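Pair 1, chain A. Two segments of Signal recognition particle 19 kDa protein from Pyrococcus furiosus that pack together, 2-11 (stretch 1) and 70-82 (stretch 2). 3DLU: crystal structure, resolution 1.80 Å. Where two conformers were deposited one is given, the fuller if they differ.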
# COMPACT_ATOMS: atom_id res chain seq x y z
N GLY A 2 7.85 -18.01 -14.63
CA GLY A 2 8.56 -17.19 -13.66
C GLY A 2 7.66 -16.19 -12.97
O GLY A 2 6.55 -15.93 -13.41
N ARG A 3 8.15 -15.63 -11.87
CA ARG A 3 7.42 -14.65 -11.10
C ARG A 3 7.99 -13.26 -11.39
O ARG A 3 9.20 -13.08 -11.46
CB ARG A 3 7.55 -14.99 -9.62
CG ARG A 3 6.73 -14.15 -8.68
CD ARG A 3 6.94 -14.64 -7.25
NE ARG A 3 6.34 -15.96 -7.03
CZ ARG A 3 6.06 -16.45 -5.83
NH1 ARG A 3 6.32 -15.72 -4.74
NH2 ARG A 3 5.51 -17.65 -5.70
N PHE A 4 7.12 -12.27 -11.58
CA PHE A 4 7.57 -10.91 -11.84
C PHE A 4 6.49 -9.90 -11.48
O PHE A 4 5.33 -10.27 -11.26
CB PHE A 4 7.99 -10.73 -13.31
CG PHE A 4 6.94 -11.15 -14.30
CD1 PHE A 4 6.96 -12.42 -14.85
CD2 PHE A 4 5.91 -10.28 -14.64
CE1 PHE A 4 5.97 -12.82 -15.75
CE2 PHE A 4 4.92 -10.67 -15.54
CZ PHE A 4 4.95 -11.94 -16.09
N VAL A 5 6.87 -8.63 -11.43
CA VAL A 5 5.93 -7.57 -11.13
C VAL A 5 5.33 -7.01 -12.42
O VAL A 5 6.00 -6.93 -13.45
CB VAL A 5 6.62 -6.44 -10.32
CG1 VAL A 5 7.75 -5.79 -11.14
CG2 VAL A 5 5.61 -5.40 -9.88
N VAL A 6 4.05 -6.65 -12.35
CA VAL A 6 3.41 -5.85 -13.39
C VAL A 6 3.02 -4.51 -12.79
O VAL A 6 2.30 -4.43 -11.79
CB VAL A 6 2.19 -6.55 -13.99
CG1 VAL A 6 1.50 -5.64 -15.03
CG2 VAL A 6 2.60 -7.88 -14.63
N TRP A 7 3.53 -3.44 -13.39
CA TRP A 7 3.21 -2.10 -12.97
C TRP A 7 2.29 -1.54 -14.09
O TRP A 7 2.67 -1.57 -15.26
CB TRP A 7 4.52 -1.31 -12.80
CG TRP A 7 4.36 0.15 -12.52
CD1 TRP A 7 3.55 0.72 -11.58
CD2 TRP A 7 5.05 1.23 -13.17
NE1 TRP A 7 3.68 2.10 -11.62
CE2 TRP A 7 4.59 2.43 -12.58
CE3 TRP A 7 6.00 1.29 -14.19
CZ2 TRP A 7 5.06 3.69 -12.99
CZ3 TRP A 7 6.47 2.54 -14.59
CH2 TRP A 7 5.99 3.72 -13.99
N PRO A 8 1.06 -1.13 -13.74
CA PRO A 8 0.07 -0.82 -14.79
C PRO A 8 0.59 0.16 -15.85
O PRO A 8 0.23 0.05 -17.02
CB PRO A 8 -1.08 -0.19 -13.99
CG PRO A 8 -1.01 -0.90 -12.66
CD PRO A 8 0.48 -0.98 -12.39
N SER A 9 1.43 1.11 -15.47
CA SER A 9 1.97 2.06 -16.47
C SER A 9 2.74 1.38 -17.60
O SER A 9 2.85 1.93 -18.70
CB SER A 9 2.83 3.13 -15.80
OG SER A 9 2.03 3.91 -14.93
N GLU A 10 3.27 0.19 -17.34
CA GLU A 10 4.02 -0.56 -18.35
C GLU A 10 3.18 -0.85 -19.60
O GLU A 10 3.72 -0.98 -20.68
CB GLU A 10 4.56 -1.88 -17.76
CG GLU A 10 5.67 -1.65 -16.71
CD GLU A 10 5.96 -2.91 -15.89
OE1 GLU A 10 5.13 -3.83 -15.89
OE2 GLU A 10 7.02 -2.96 -15.24
N LEU A 11 1.86 -0.92 -19.44
CA LEU A 11 1.00 -1.23 -20.57
C LEU A 11 -0.07 -0.15 -20.82
O LEU A 11 -1.16 -0.46 -21.29
CB LEU A 11 0.35 -2.61 -20.39
CG LEU A 11 -0.52 -2.84 -19.15
CD1 LEU A 11 -1.77 -3.68 -19.50
CD2 LEU A 11 0.28 -3.51 -18.04
N PHE A 70 -2.87 3.96 -7.83
CA PHE A 70 -1.47 3.58 -7.90
C PHE A 70 -1.43 2.12 -7.48
O PHE A 70 -2.16 1.74 -6.58
CB PHE A 70 -0.67 4.42 -6.92
CG PHE A 70 -0.87 5.89 -7.10
CD1 PHE A 70 -1.98 6.52 -6.55
CD2 PHE A 70 0.03 6.64 -7.83
CE1 PHE A 70 -2.17 7.87 -6.72
CE2 PHE A 70 -0.15 7.99 -8.00
CZ PHE A 70 -1.25 8.61 -7.45
N GLY A 71 -0.60 1.30 -8.12
CA GLY A 71 -0.63 -0.11 -7.77
C GLY A 71 0.41 -0.97 -8.43
O GLY A 71 1.24 -0.49 -9.21
N MET A 72 0.37 -2.25 -8.10
CA MET A 72 1.28 -3.24 -8.69
C MET A 72 0.73 -4.62 -8.46
O MET A 72 -0.07 -4.85 -7.53
CB MET A 72 2.69 -3.14 -8.10
CG MET A 72 2.80 -3.57 -6.63
SD MET A 72 3.16 -5.33 -6.33
CE MET A 72 4.97 -5.31 -6.11
N ILE A 73 1.12 -5.54 -9.32
CA ILE A 73 0.65 -6.92 -9.24
C ILE A 73 1.87 -7.80 -9.37
O ILE A 73 2.72 -7.57 -10.23
CB ILE A 73 -0.32 -7.29 -10.40
CG1 ILE A 73 -1.51 -6.32 -10.48
CG2 ILE A 73 -0.83 -8.71 -10.22
CD1 ILE A 73 -1.26 -5.07 -11.31
N VAL A 74 1.99 -8.80 -8.50
CA VAL A 74 3.00 -9.82 -8.68
C VAL A 74 2.28 -11.03 -9.26
O VAL A 74 1.26 -11.45 -8.73
CB VAL A 74 3.66 -10.20 -7.34
CG1 VAL A 74 4.66 -11.32 -7.55
CG2 VAL A 74 4.35 -8.97 -6.72
N LEU A 75 2.83 -11.55 -10.36
CA LEU A 75 2.24 -12.65 -11.11
C LEU A 75 3.25 -13.76 -11.40
O LEU A 75 4.45 -13.53 -11.37
CB LEU A 75 1.70 -12.13 -12.45
CG LEU A 75 0.55 -11.13 -12.46
CD1 LEU A 75 0.27 -10.65 -13.89
CD2 LEU A 75 -0.70 -11.74 -11.84
N GLU A 76 2.75 -14.97 -11.67
CA GLU A 76 3.58 -16.02 -12.24
C GLU A 76 3.00 -16.40 -13.59
O GLU A 76 1.79 -16.56 -13.71
CB GLU A 76 3.61 -17.25 -11.32
CG GLU A 76 4.54 -17.07 -10.15
CD GLU A 76 4.50 -18.24 -9.18
OE1 GLU A 76 3.54 -19.02 -9.21
OE2 GLU A 76 5.45 -18.36 -8.38
N SER A 77 3.85 -16.55 -14.59
CA SER A 77 3.38 -16.84 -15.94
C SER A 77 4.37 -17.78 -16.62
O SER A 77 5.56 -17.71 -16.35
CB SER A 77 3.27 -15.53 -16.73
OG SER A 77 3.23 -15.73 -18.13
N PRO A 78 3.88 -18.66 -17.52
CA PRO A 78 4.76 -19.52 -18.32
C PRO A 78 5.58 -18.72 -19.32
O PRO A 78 6.54 -19.24 -19.88
CB PRO A 78 3.78 -20.43 -19.09
CG PRO A 78 2.41 -19.98 -18.74
CD PRO A 78 2.47 -18.73 -17.94
N TYR A 79 5.19 -17.47 -19.57
CA TYR A 79 5.87 -16.63 -20.55
C TYR A 79 6.74 -15.59 -19.87
O TYR A 79 6.56 -15.29 -18.70
CB TYR A 79 4.85 -15.92 -21.45
CG TYR A 79 3.80 -16.86 -22.01
CD1 TYR A 79 4.13 -17.78 -22.99
CD2 TYR A 79 2.50 -16.83 -21.54
CE1 TYR A 79 3.18 -18.64 -23.49
CE2 TYR A 79 1.54 -17.70 -22.03
CZ TYR A 79 1.89 -18.60 -23.01
OH TYR A 79 0.94 -19.46 -23.51
N GLY A 80 7.67 -15.02 -20.63
CA GLY A 80 8.48 -13.93 -20.12
C GLY A 80 7.62 -12.70 -19.91
O GLY A 80 6.51 -12.62 -20.44
N LYS A 81 8.13 -11.73 -19.15
CA LYS A 81 7.33 -10.57 -18.81
C LYS A 81 6.84 -9.80 -20.05
O LYS A 81 5.69 -9.41 -20.11
CB LYS A 81 8.09 -9.63 -17.87
CG LYS A 81 7.36 -8.32 -17.60
CD LYS A 81 8.02 -7.54 -16.47
CE LYS A 81 7.40 -6.16 -16.30
NZ LYS A 81 7.90 -5.49 -15.07
N SER A 82 7.72 -9.58 -21.02
CA SER A 82 7.35 -8.77 -22.18
C SER A 82 6.13 -9.36 -22.90
O SER A 82 5.17 -8.66 -23.21
CB SER A 82 8.53 -8.60 -23.13
OG SER A 82 8.16 -7.79 -24.23
O HOH W 1 8.53 -15.74 -16.83

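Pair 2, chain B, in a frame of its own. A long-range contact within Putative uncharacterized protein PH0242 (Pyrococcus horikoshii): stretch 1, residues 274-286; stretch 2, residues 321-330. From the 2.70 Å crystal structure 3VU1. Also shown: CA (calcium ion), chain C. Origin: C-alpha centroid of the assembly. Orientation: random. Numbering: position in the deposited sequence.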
# COMPACT_ATOMS: atom_id res chain seq x y z
N PRO B 274 -18.24 -26.46 4.47
CA PRO B 274 -19.53 -26.18 3.79
C PRO B 274 -20.67 -26.27 4.82
O PRO B 274 -20.47 -26.86 5.87
CB PRO B 274 -19.66 -27.32 2.77
CG PRO B 274 -18.27 -27.89 2.63
CD PRO B 274 -17.54 -27.64 3.93
N GLY B 275 -21.84 -25.70 4.53
CA GLY B 275 -22.95 -25.66 5.48
C GLY B 275 -23.20 -24.22 5.93
O GLY B 275 -22.51 -23.29 5.48
N LYS B 276 -24.17 -24.04 6.84
CA LYS B 276 -24.54 -22.72 7.36
C LYS B 276 -23.51 -22.14 8.31
O LYS B 276 -22.94 -22.86 9.13
CB LYS B 276 -25.91 -22.73 8.05
CG LYS B 276 -27.04 -22.86 7.05
CD LYS B 276 -28.42 -22.89 7.67
CE LYS B 276 -29.43 -23.30 6.60
NZ LYS B 276 -30.84 -22.98 6.98
N HIS B 277 -23.28 -20.84 8.21
CA HIS B 277 -22.43 -20.15 9.15
C HIS B 277 -22.98 -18.80 9.46
O HIS B 277 -23.65 -18.16 8.64
CB HIS B 277 -21.03 -19.97 8.56
CG HIS B 277 -20.24 -21.25 8.41
ND1 HIS B 277 -19.37 -21.68 9.37
CD2 HIS B 277 -20.15 -22.15 7.33
CE1 HIS B 277 -18.76 -22.82 8.93
NE2 HIS B 277 -19.23 -23.11 7.69
N THR B 278 -22.67 -18.33 10.66
CA THR B 278 -22.86 -16.94 10.95
C THR B 278 -21.47 -16.40 11.20
O THR B 278 -20.74 -16.89 12.07
CB THR B 278 -23.81 -16.73 12.13
OG1 THR B 278 -25.13 -16.99 11.67
CG2 THR B 278 -23.78 -15.29 12.64
N LEU B 279 -21.09 -15.40 10.42
CA LEU B 279 -19.72 -14.91 10.39
C LEU B 279 -19.68 -13.44 10.76
O LEU B 279 -20.59 -12.67 10.41
CB LEU B 279 -19.12 -15.11 9.00
CG LEU B 279 -19.12 -16.52 8.40
CD1 LEU B 279 -18.67 -16.45 6.96
CD2 LEU B 279 -18.23 -17.45 9.22
N ARG B 280 -18.63 -13.07 11.48
CA ARG B 280 -18.33 -11.69 11.73
C ARG B 280 -17.08 -11.36 10.92
O ARG B 280 -16.01 -11.93 11.19
CB ARG B 280 -18.09 -11.42 13.22
CG ARG B 280 -18.14 -9.93 13.55
CD ARG B 280 -17.56 -9.63 14.91
NE ARG B 280 -18.58 -9.68 15.96
CZ ARG B 280 -18.37 -10.14 17.19
NH1 ARG B 280 -17.19 -10.63 17.58
NH2 ARG B 280 -19.36 -10.14 18.04
N LEU B 281 -17.23 -10.49 9.92
CA LEU B 281 -16.12 -10.04 9.06
C LEU B 281 -15.51 -8.70 9.50
O LEU B 281 -16.19 -7.65 9.58
CB LEU B 281 -16.60 -9.98 7.62
CG LEU B 281 -17.51 -11.18 7.28
CD1 LEU B 281 -18.09 -11.04 5.89
CD2 LEU B 281 -16.79 -12.52 7.41
N TYR B 282 -14.23 -8.72 9.83
CA TYR B 282 -13.52 -7.51 10.25
C TYR B 282 -12.86 -6.90 9.02
O TYR B 282 -11.96 -7.49 8.43
CB TYR B 282 -12.47 -7.83 11.30
CG TYR B 282 -13.03 -8.22 12.64
CD1 TYR B 282 -13.61 -9.49 12.83
CD2 TYR B 282 -12.97 -7.34 13.73
CE1 TYR B 282 -14.12 -9.85 14.07
CE2 TYR B 282 -13.48 -7.70 14.98
CZ TYR B 282 -14.05 -8.95 15.14
OH TYR B 282 -14.54 -9.34 16.35
N ILE B 283 -13.33 -5.72 8.65
CA ILE B 283 -12.98 -5.13 7.37
C ILE B 283 -11.93 -4.04 7.50
O ILE B 283 -12.01 -3.17 8.38
CB ILE B 283 -14.25 -4.62 6.67
CG1 ILE B 283 -15.05 -5.84 6.19
CG2 ILE B 283 -13.89 -3.65 5.54
CD1 ILE B 283 -16.36 -5.55 5.48
N SER B 284 -10.93 -4.11 6.65
CA SER B 284 -9.98 -3.02 6.52
C SER B 284 -10.15 -2.33 5.16
O SER B 284 -9.97 -2.96 4.13
CB SER B 284 -8.56 -3.54 6.69
OG SER B 284 -7.64 -2.55 6.34
N ALA B 285 -10.55 -1.06 5.17
CA ALA B 285 -10.66 -0.28 3.93
C ALA B 285 -9.51 0.72 3.84
O ALA B 285 -9.35 1.59 4.71
CB ALA B 285 -12.00 0.43 3.83
N PHE B 286 -8.71 0.57 2.79
CA PHE B 286 -7.46 1.31 2.70
C PHE B 286 -7.45 2.52 1.73
O PHE B 286 -7.33 2.37 0.50
CB PHE B 286 -6.28 0.37 2.36
CG PHE B 286 -4.94 1.01 2.57
CD1 PHE B 286 -4.32 0.95 3.82
CD2 PHE B 286 -4.34 1.75 1.54
CE1 PHE B 286 -3.10 1.56 4.02
CE2 PHE B 286 -3.13 2.38 1.75
CZ PHE B 286 -2.51 2.28 2.99
N GLU B 321 -12.65 4.63 9.98
CA GLU B 321 -13.45 4.20 11.13
C GLU B 321 -14.34 3.02 10.76
O GLU B 321 -15.57 3.06 10.84
CB GLU B 321 -14.26 5.36 11.68
CG GLU B 321 -13.46 6.25 12.63
CD GLU B 321 -14.25 7.45 13.14
OE1 GLU B 321 -13.87 7.98 14.21
OE2 GLU B 321 -15.23 7.87 12.47
N GLU B 322 -13.70 1.94 10.36
CA GLU B 322 -14.41 0.80 9.85
C GLU B 322 -14.93 -0.02 11.03
O GLU B 322 -14.37 0.04 12.12
CB GLU B 322 -13.52 0.00 8.89
CG GLU B 322 -12.10 -0.12 9.39
CD GLU B 322 -11.07 0.73 8.64
OE1 GLU B 322 -10.90 0.53 7.42
OE2 GLU B 322 -10.36 1.53 9.31
N TYR B 323 -16.01 -0.75 10.80
CA TYR B 323 -16.69 -1.53 11.85
C TYR B 323 -16.98 -2.96 11.32
O TYR B 323 -17.19 -3.14 10.13
CB TYR B 323 -18.01 -0.82 12.30
CG TYR B 323 -18.96 -0.59 11.15
CD1 TYR B 323 -19.81 -1.61 10.71
CD2 TYR B 323 -18.98 0.62 10.47
CE1 TYR B 323 -20.65 -1.43 9.62
CE2 TYR B 323 -19.82 0.82 9.39
CZ TYR B 323 -20.66 -0.20 8.96
OH TYR B 323 -21.49 0.02 7.87
N PRO B 324 -17.01 -3.97 12.20
CA PRO B 324 -17.32 -5.36 11.81
C PRO B 324 -18.71 -5.55 11.22
O PRO B 324 -19.60 -4.80 11.52
CB PRO B 324 -17.26 -6.12 13.13
CG PRO B 324 -16.35 -5.30 14.00
CD PRO B 324 -16.53 -3.86 13.59
N ILE B 325 -18.87 -6.58 10.42
CA ILE B 325 -20.11 -6.87 9.73
C ILE B 325 -20.49 -8.33 9.90
O ILE B 325 -19.64 -9.21 9.76
CB ILE B 325 -19.95 -6.53 8.24
CG1 ILE B 325 -20.49 -5.14 7.99
CG2 ILE B 325 -20.69 -7.48 7.31
CD1 ILE B 325 -20.33 -4.73 6.56
N ILE B 326 -21.77 -8.59 10.17
CA ILE B 326 -22.24 -9.94 10.48
C ILE B 326 -23.01 -10.44 9.29
O ILE B 326 -23.87 -9.72 8.81
CB ILE B 326 -23.12 -9.98 11.75
CG1 ILE B 326 -22.24 -9.69 12.97
CG2 ILE B 326 -23.80 -11.32 11.88
CD1 ILE B 326 -22.95 -9.68 14.31
N VAL B 327 -22.70 -11.64 8.81
CA VAL B 327 -23.44 -12.20 7.68
C VAL B 327 -23.84 -13.62 7.99
O VAL B 327 -23.26 -14.25 8.88
CB VAL B 327 -22.64 -12.18 6.35
CG1 VAL B 327 -22.28 -10.76 5.95
CG2 VAL B 327 -21.40 -13.06 6.41
N ASN B 328 -24.85 -14.11 7.25
CA ASN B 328 -25.29 -15.52 7.29
C ASN B 328 -25.18 -16.14 5.91
O ASN B 328 -25.73 -15.62 4.96
CB ASN B 328 -26.73 -15.62 7.77
CG ASN B 328 -26.82 -15.49 9.26
OD1 ASN B 328 -26.99 -14.40 9.78
ND2 ASN B 328 -26.65 -16.60 9.97
N VAL B 329 -24.49 -17.26 5.80
CA VAL B 329 -24.23 -17.82 4.50
C VAL B 329 -24.28 -19.34 4.50
O VAL B 329 -23.84 -19.99 5.45
CB VAL B 329 -22.87 -17.29 3.94
CG1 VAL B 329 -21.67 -17.74 4.79
CG2 VAL B 329 -22.70 -17.68 2.47
N THR B 330 -24.83 -19.91 3.44
CA THR B 330 -24.71 -21.34 3.23
C THR B 330 -23.64 -21.56 2.17
O THR B 330 -23.88 -21.29 0.99
CB THR B 330 -26.04 -21.98 2.79
OG1 THR B 330 -27.09 -21.59 3.70
CG2 THR B 330 -25.90 -23.50 2.78
CA CA C . -8.46 1.96 6.82

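Beyond the strand pairing that they share, the two contacts are fastened by different chemistry: a lysine in pair 1, a glutamate and a calcium ion in pair 2. In pair 1 the extended side chain of Lys A81 runs along the edge of the first strand that faces away from the second, its NZ donating to Val A5 O (2.9 Å) and forming a salt bridge with Glu A10 OE2 (2.7 Å). In pair 2 Glu B322 points toward the first strand, and its OE1 accepts a hydrogen bond from Ala B285 N (2.8 Å). Glu B322 OE1 also binds the calcium ion, at 2.9 Å, while Ala B285 O binds it at 2.3 Å; the metal thus holds together two acceptors that would otherwise repel. Lys A81, Glu A10, Glu B322 and Ala B285 have no counterpart in the other pair.

The backbone beneath is nearly the same. Fourteen central residues superpose with an RMSD of 0.6 Å, and both pairs are antiparallel ladders. Phe A4 with Leu A75 matches Leu B279 with Val B327, and Val A6 with Ile A73 matches Leu B281 with Ile B325; in each case two N-H···O bonds close the ring, such as Val A6 N to Ile A73 O and Leu B281 N to Ile B325 O, both 2.7 Å.

On the face carrying these side chains, the packing problem is answered differently. Leu B279 CD1 meets Val B329 CG1 at 3.9 Å, and Leu B281 CD1 meets Val B327 CG2 at the same distance, an aliphatic layer. At the position of Leu B279, pair 1 has Phe A4, whose ring lies under Lys A81: CB of Lys A81 sits 3.9 Å from the centroid of the Phe A4 ring, almost along its normal. The lysine therefore packs through its aliphatic part and bonds through its tip. Val A6 CG2 touches Leu A75 CD1 (3.7 Å), so an aliphatic contact lies next to the aromatic one.

The opposite face shows a second difference. Arg A3 and Glu A76 form a salt bridge, with OE2 of Glu A76 accepting from Arg A3 NE (2.9 Å) and NH2 (2.8 Å). Thr B278 and Asn B328 occupy these positions with shorter, uncharged side chains. Farther along, Val A5 CG2 contacts Met A72 CE at 3.8 Å; their counterparts, Arg B280 and Pro B324, meet through CG and CB at 3.9 Å, the arginine contributing its aliphatic stem. The general principle is that the ladder fixes where side chains begin, while their chemistry decides how the space between them is filled.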